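Local coordinates for protein aldehyde reductase YahK (Escherichia coli, PDB 1UUF) that catalyses the NADPH-dependent reduction of a wide range of aldehydes to their alcohols, as a zinc-containing member of the alcohol dehydrogenase family, at residues 297-300 with 301-305; 171-174 with 175-178; 223-227 with 228-232. All coordinates share one frame; numbering follows the deposited sequence.

Contact 1: residues 297-300 with 301-305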
loop_
_atom_site.group_PDB
_atom_site.type_symbol
_atom_site.label_atom_id
_atom_site.label_comp_id
_atom_site.label_asym_id
_atom_site.label_seq_id
_atom_site.Cartn_x
_atom_site.Cartn_y
_atom_site.Cartn_z
ATOM N N PRO A 297 3.940 -11.550 1.600
ATOM C CA PRO A 297 2.717 -10.811 1.930
ATOM C C PRO A 297 1.475 -11.384 1.244
ATOM O O PRO A 297 1.210 -11.100 0.074
ATOM C CB PRO A 297 3.043 -9.395 1.467
ATOM C CG PRO A 297 3.911 -9.638 0.273
ATOM C CD PRO A 297 4.836 -10.731 0.764
ATOM N N GLU A 298 0.720 -12.188 1.986
ATOM C CA GLU A 298 -0.493 -12.822 1.484
ATOM C C GLU A 298 -1.484 -11.772 0.987
ATOM O O GLU A 298 -2.012 -10.981 1.773
ATOM C CB GLU A 298 -1.143 -13.651 2.594
ATOM C CG GLU A 298 -2.101 -14.717 2.100
ATOM C CD GLU A 298 -1.384 -15.846 1.384
ATOM O OE1 GLU A 298 -0.499 -16.473 2.004
ATOM O OE2 GLU A 298 -1.704 -16.110 0.204
ATOM N N VAL A 299 -1.734 -11.772 -0.319
ATOM C CA VAL A 299 -2.655 -10.815 -0.924
ATOM C C VAL A 299 -4.029 -10.868 -0.267
ATOM O O VAL A 299 -4.701 -9.848 -0.138
ATOM C CB VAL A 299 -2.814 -11.076 -2.438
ATOM C CG1 VAL A 299 -3.794 -10.079 -3.037
ATOM C CG2 VAL A 299 -1.461 -10.965 -3.124
ATOM N N PHE A 300 -4.436 -12.065 0.145
ATOM C CA PHE A 300 -5.724 -12.273 0.800
ATOM C C PHE A 300 -5.946 -11.281 1.942
ATOM O O PHE A 300 -7.022 -10.689 2.066
ATOM C CB PHE A 300 -5.794 -13.704 1.346
ATOM C CG PHE A 300 -7.038 -13.998 2.134
ATOM C CD1 PHE A 300 -8.267 -14.132 1.496
ATOM C CD2 PHE A 300 -6.978 -14.149 3.516
ATOM C CE1 PHE A 300 -9.423 -14.415 2.226
ATOM C CE2 PHE A 300 -8.125 -14.432 4.255
ATOM C CZ PHE A 300 -9.350 -14.566 3.608
ATOM N N ASN A 301 -4.923 -11.097 2.770
ATOM C CA ASN A 301 -5.023 -10.192 3.905
ATOM C C ASN A 301 -5.125 -8.724 3.511
ATOM O O ASN A 301 -5.680 -7.919 4.258
ATOM C CB ASN A 301 -3.846 -10.411 4.859
ATOM C CG ASN A 301 -3.865 -11.792 5.485
ATOM O OD1 ASN A 301 -4.895 -12.236 5.996
ATOM N ND2 ASN A 301 -2.729 -12.479 5.451
ATOM N N LEU A 302 -4.603 -8.368 2.341
ATOM C CA LEU A 302 -4.696 -6.984 1.891
ATOM C C LEU A 302 -6.103 -6.739 1.359
ATOM O O LEU A 302 -6.720 -5.714 1.635
ATOM C CB LEU A 302 -3.690 -6.694 0.772
ATOM C CG LEU A 302 -2.197 -6.732 1.099
ATOM C CD1 LEU A 302 -1.412 -6.357 -0.143
ATOM C CD2 LEU A 302 -1.888 -5.773 2.238
ATOM N N ILE A 303 -6.605 -7.699 0.592
ATOM C CA ILE A 303 -7.933 -7.591 -0.001
ATOM C C ILE A 303 -9.084 -7.564 0.998
ATOM O O ILE A 303 -9.973 -6.721 0.904
ATOM C CB ILE A 303 -8.164 -8.741 -1.001
ATOM C CG1 ILE A 303 -7.318 -8.495 -2.250
ATOM C CG2 ILE A 303 -9.639 -8.849 -1.365
ATOM C CD1 ILE A 303 -7.345 -9.635 -3.244
ATOM N N MET A 304 -9.059 -8.487 1.952
ATOM C CA MET A 304 -10.116 -8.603 2.949
ATOM C C MET A 304 -10.428 -7.353 3.765
ATOM O O MET A 304 -11.541 -7.218 4.269
ATOM C CB MET A 304 -9.801 -9.755 3.908
ATOM C CG MET A 304 -9.907 -11.135 3.280
ATOM S SD MET A 304 -11.579 -11.497 2.696
ATOM C CE MET A 304 -12.408 -11.866 4.251
ATOM N N LYS A 305 -9.468 -6.440 3.900
ATOM C CA LYS A 305 -9.700 -5.233 4.689
ATOM C C LYS A 305 -9.185 -3.962 4.033
ATOM O O LYS A 305 -9.031 -2.940 4.701
ATOM C CB LYS A 305 -9.048 -5.377 6.069
ATOM C CG LYS A 305 -9.692 -6.432 6.960
ATOM C CD LYS A 305 -11.085 -6.010 7.392
ATOM C CE LYS A 305 -11.668 -7.000 8.390
ATOM N NZ LYS A 305 -13.058 -6.630 8.768
#
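Met304 folds back on the Phe300 ring four residues before it, a Met-aromatic contact at the short helix 299-303 of the zinc-binding dehydrogenase region. Its methylene does the closest touching: Met304 CG stands 3.6 Å from the Phe300 ring centroid and 19° off the ring normal, a CH-pi contact over one face. The bend of the methionine chain at chi2 brings the sulfur in obliquely, SD of Met304 lying 4.4 Å from the same Phe300 centroid. With CG of Phe300 anti to the backbone N (chi1 176°), the ring is set where Met304 CG can lie over its face.

Aliphatic packing runs beside it, with Val299 CG1 3.6 Å from Ile303 CD1. In the second subunit, Met313 packs on Ile303 and Met304, and Asp128 of that subunit forms a salt bridge with Lys305, so this turn belongs to the dimer interface.

The backbone supplies the polar part. Two nearly straight helical bonds join Ile303 N to Val299 O (3.0 Å) and Met304 N to Phe300 O (3.0 Å). Leu302 N also reaches Val299 O at 2.9 Å, so that oxygen accepts two N-H groups, the one from Leu302 weak and bent (130°). At the start of the turn Asn301 N gives Glu298 O a weak bond, while the Asn301 amide nitrogen ND2 rests 3.5 Å from Glu298 CB.

Contact 2: residues 171-174 with 175-178. With ZN (zinc ion), chain C.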
loop_
_atom_site.group_PDB
_atom_site.type_symbol
_atom_site.label_atom_id
_atom_site.label_comp_id
_atom_site.label_asym_id
_atom_site.label_seq_id
_atom_site.Cartn_x
_atom_site.Cartn_y
_atom_site.Cartn_z
ATOM N N ALA A 171 25.587 16.534 19.436
ATOM C CA ALA A 171 25.907 15.163 19.055
ATOM C C ALA A 171 24.676 14.267 19.007
ATOM O O ALA A 171 24.530 13.445 18.096
ATOM C CB ALA A 171 26.926 14.576 20.015
ATOM N N ALA A 172 23.796 14.424 19.992
ATOM C CA ALA A 172 22.584 13.613 20.068
ATOM C C ALA A 172 21.555 14.011 19.016
ATOM O O ALA A 172 20.622 13.256 18.734
ATOM C CB ALA A 172 21.979 13.712 21.465
ATOM N N VAL A 173 21.721 15.199 18.441
ATOM C CA VAL A 173 20.816 15.679 17.400
ATOM C C VAL A 173 21.197 15.088 16.037
ATOM O O VAL A 173 20.348 14.895 15.166
ATOM C CB VAL A 173 20.870 17.227 17.306
ATOM C CG1 VAL A 173 20.128 17.712 16.070
ATOM C CG2 VAL A 173 20.268 17.837 18.562
ATOM N N ALA A 174 22.482 14.786 15.870
ATOM C CA ALA A 174 22.995 14.260 14.612
ATOM C C ALA A 174 22.148 13.177 13.931
ATOM O O ALA A 174 21.771 13.327 12.771
ATOM C CB ALA A 174 24.431 13.767 14.807
ATOM N N PRO A 175 21.821 12.082 14.643
ATOM C CA PRO A 175 21.016 11.013 14.036
ATOM C C PRO A 175 19.635 11.440 13.529
ATOM O O PRO A 175 19.018 10.742 12.724
ATOM C CB PRO A 175 20.925 9.971 15.154
ATOM C CG PRO A 175 22.186 10.204 15.944
ATOM C CD PRO A 175 22.221 11.713 16.012
ATOM N N LEU A 176 19.141 12.580 13.994
ATOM C CA LEU A 176 17.838 13.047 13.548
ATOM C C LEU A 176 17.859 13.342 12.049
ATOM O O LEU A 176 16.844 13.204 11.372
ATOM C CB LEU A 176 17.433 14.311 14.312
ATOM C CG LEU A 176 17.224 14.174 15.825
ATOM C CD1 LEU A 176 16.743 15.504 16.395
ATOM C CD2 LEU A 176 16.204 13.090 16.106
ATOM N N LEU A 177 19.023 13.731 11.536
ATOM C CA LEU A 177 19.161 14.075 10.122
ATOM C C LEU A 177 18.865 12.957 9.119
ATOM O O LEU A 177 18.694 13.219 7.926
ATOM C CB LEU A 177 20.542 14.683 9.871
ATOM C CG LEU A 177 20.680 16.161 10.285
ATOM C CD1 LEU A 177 19.718 17.017 9.462
ATOM C CD2 LEU A 177 20.393 16.332 11.770
ATOM N N CYS A 178 18.831 11.712 9.586
ATOM C CA CYS A 178 18.466 10.602 8.708
ATOM C C CYS A 178 17.541 9.651 9.449
ATOM O O CYS A 178 16.372 9.519 9.092
ATOM C CB CYS A 178 19.672 9.820 8.190
ATOM S SG CYS A 178 19.103 8.485 7.063
HETATM ZN ZN ZN C . 20.967 7.110 6.443
HETATM O O HOH W 1 19.875 6.071 4.718
#
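Ala174 and Pro175, with Val173 just before them, make the joint between helix 170-173 and helix 176-189, which leads straight into the catalytic zinc site. Across their shared peptide bond the proline's CD comes up against Ala174 CB. Pro175 N has no hydrogen to give, and in the place of a helical donor its CD lies 3.6 Å from Ala171 O. This is consistent with the break between the two helices.

The chain is carried across the joint by bonds of three-residue spacing. Leu176 N donates to Val173 O at 2.9 Å, and Leu177 N to Ala174 O at 3.0 Å; in both the donor stands above the carbonyl plane, more than 40° out of it and not on a lone pair. Val173 adds an apolar touch, its CG1 lying 4.1 Å from Leu176 CD1. The first torsion of Leu176 (chi1 -64°) puts CG beside the backbone N and so near Val173 O, where CB lies already, and the chain goes on to Met323, Leu324 and Cys327 of helix 317-330. A glycine in place of Leu176 would probably open a gap between Val173 and these three residues, taking away the leucine's apolar contact with them.

Beyond the joint Cys178 turns its sulfur to the metal, SG binding the zinc ion at 2.4 Å, with a water at 2.3 Å from the zinc and Cys60 and His82 completing the site. The chemistry implies that a buried turn, containing a proline and closed by two backbone bonds, probably limits the freedom of the chain just before Cys178, helping to place its sulfur in the zinc's coordination shell.

Contact 3: residues 223-227 with 228-232; sequences AFTTS and EAKRE
Lys230 lays the inner part of its side chain across Thr225 and Ser227, on the loop that leads from strand 220-225 into helix 231-237. Its CB lies 3.8 Å from Thr225 OG1, and the chain goes on past the serine, with CG 4.0 Å from Ser227 OG. The lysine and threonine side chains cross obliquely. A bend at chi3 (74°) then turns the amine away from the loop, and NZ donates to Ile203 O within the glycine-rich, probably Rossmann-type turn. Thr225 presents its hydroxyl to the lysine through a first torsion that puts OG1 opposite the backbone N (chi1 -175°). Across the same turn the backbone is closed by a weak bond, Lys230 N to Ser227 O at 3.5 Å, and Lys230 occupies the N-cap position of the helix.

Elsewhere on the turn Glu228 and Arg231 meet edge to edge, the carboxylate carbon lying in the guanidinium plane. Arg231 NE reaches Glu228 OE1 at 2.9 Å and Arg231 NH2 reaches Glu228 OE2 at 2.7 Å, one nitrogen to each oxygen. OE2 is met on its syn lone pair, whereas NE approaches OE1 from 29° out of the carboxylate plane; both oxygens lie close to the guanidinium plane. Two bonds at once fix the rotation of the guanidinium group, and further partners share the ends: Glu250 forms a salt bridge with NH2, and Asn244 donates to OE2. The pair bridges to the strand and helix that follow.

The whole is the strand-to-helix turn of a beta-alpha-beta unit (strand 220-225, helix 231-237, strand 241-244) in a Rossmann-type fold; in relatives the loop after this second strand usually recognises the adenosine ribose and, with NADP, its 2'-phosphate.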
loop_
_atom_site.group_PDB
_atom_site.type_symbol
_atom_site.label_atom_id
_atom_site.label_comp_id
_atom_site.label_asym_id
_atom_site.label_seq_id
_atom_site.Cartn_x
_atom_site.Cartn_y
_atom_site.Cartn_z
ATOM N N ALA A 223 5.506 -1.346 20.460
ATOM C CA ALA A 223 6.780 -1.711 19.862
ATOM C C ALA A 223 6.840 -3.218 19.698
ATOM O O ALA A 223 6.380 -3.956 20.565
ATOM C CB ALA A 223 7.934 -1.241 20.740
ATOM N N PHE A 224 7.411 -3.666 18.582
ATOM C CA PHE A 224 7.544 -5.089 18.303
ATOM C C PHE A 224 9.014 -5.488 18.247
ATOM O O PHE A 224 9.817 -4.849 17.564
ATOM C CB PHE A 224 6.890 -5.447 16.963
ATOM C CG PHE A 224 5.405 -5.250 16.937
ATOM C CD1 PHE A 224 4.856 -3.989 16.727
ATOM C CD2 PHE A 224 4.551 -6.330 17.123
ATOM C CE1 PHE A 224 3.471 -3.809 16.703
ATOM C CE2 PHE A 224 3.164 -6.161 17.099
ATOM C CZ PHE A 224 2.626 -4.898 16.889
ATOM N N THR A 225 9.358 -6.554 18.960
ATOM C CA THR A 225 10.727 -7.054 18.975
ATOM C C THR A 225 10.673 -8.557 18.732
ATOM O O THR A 225 9.621 -9.167 18.877
ATOM C CB THR A 225 11.401 -6.809 20.332
ATOM O OG1 THR A 225 12.771 -7.220 20.265
ATOM C CG2 THR A 225 10.694 -7.605 21.421
ATOM N N THR A 226 11.804 -9.151 18.362
ATOM C CA THR A 226 11.856 -10.588 18.116
ATOM C C THR A 226 12.515 -11.333 19.273
ATOM O O THR A 226 12.691 -12.551 19.216
ATOM C CB THR A 226 12.626 -10.907 16.818
ATOM O OG1 THR A 226 13.915 -10.285 16.860
ATOM C CG2 THR A 226 11.861 -10.401 15.606
ATOM N N SER A 227 12.873 -10.599 20.324
ATOM C CA SER A 227 13.510 -11.197 21.495
ATOM C C SER A 227 13.067 -10.523 22.788
ATOM O O SER A 227 12.825 -9.315 22.820
ATOM C CB SER A 227 15.035 -11.111 21.378
ATOM O OG SER A 227 15.477 -9.765 21.346
ATOM N N GLU A 228 12.964 -11.310 23.853
ATOM C CA GLU A 228 12.554 -10.796 25.153
ATOM C C GLU A 228 13.579 -9.823 25.717
ATOM O O GLU A 228 13.254 -8.979 26.548
ATOM C CB GLU A 228 12.367 -11.949 26.143
ATOM C CG GLU A 228 11.136 -12.791 25.894
ATOM C CD GLU A 228 9.863 -11.978 25.981
ATOM O OE1 GLU A 228 9.653 -11.309 27.018
ATOM O OE2 GLU A 228 9.070 -12.007 25.017
ATOM N N ALA A 229 14.818 -9.945 25.258
ATOM C CA ALA A 229 15.901 -9.100 25.740
ATOM C C ALA A 229 15.668 -7.601 25.586
ATOM O O ALA A 229 16.097 -6.816 26.430
ATOM C CB ALA A 229 17.200 -9.490 25.049
ATOM N N LYS A 230 14.981 -7.196 24.522
ATOM C CA LYS A 230 14.756 -5.773 24.287
ATOM C C LYS A 230 13.394 -5.252 24.734
ATOM O O LYS A 230 13.047 -4.105 24.461
ATOM C CB LYS A 230 14.970 -5.468 22.803
ATOM C CG LYS A 230 16.309 -5.973 22.288
ATOM C CD LYS A 230 16.487 -5.725 20.803
ATOM C CE LYS A 230 16.766 -4.265 20.516
ATOM N NZ LYS A 230 16.878 -4.020 19.051
ATOM N N ARG A 231 12.631 -6.081 25.437
ATOM C CA ARG A 231 11.311 -5.663 25.890
ATOM C C ARG A 231 11.369 -4.461 26.831
ATOM O O ARG A 231 10.658 -3.479 26.630
ATOM C CB ARG A 231 10.585 -6.823 26.578
ATOM C CG ARG A 231 9.169 -6.475 27.017
ATOM C CD ARG A 231 8.516 -7.633 27.752
ATOM N NE ARG A 231 8.318 -8.791 26.885
ATOM C CZ ARG A 231 7.279 -8.951 26.070
ATOM N NH1 ARG A 231 6.330 -8.028 26.008
ATOM N NH2 ARG A 231 7.188 -10.038 25.315
ATOM N N GLU A 232 12.210 -4.532 27.859
ATOM C CA GLU A 232 12.325 -3.420 28.797
ATOM C C GLU A 232 12.860 -2.176 28.101
ATOM O O GLU A 232 12.430 -1.058 28.391
ATOM C CB GLU A 232 13.243 -3.789 29.964
ATOM C CG GLU A 232 12.611 -4.739 30.963
ATOM C CD GLU A 232 11.354 -4.166 31.577
ATOM O OE1 GLU A 232 11.401 -3.018 32.071
ATOM O OE2 GLU A 232 10.317 -4.862 31.569
#

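From the N terminus, contact 2 (171-178) comes first, contact 3 (223-232) next and contact 1 (297-305) last. Each closes no more than a turn; one ends before the next begins, and none nests in or crosses another. Contact 2 joins two successive helices near the middle of the chain, beside the catalytic zinc. Contact 3 closes the turn between strand 220-225 of the parallel sheet and the helix 231-237 that follows it. Contact 1 sits far out at the dimer interface, just before strand 308-311, an edge strand of that sheet within this chain. No pair touches: nearest atoms are about 15 Å apart for contacts 2 and 3 and for 1 and 3, about 24 Å for 1 and 2.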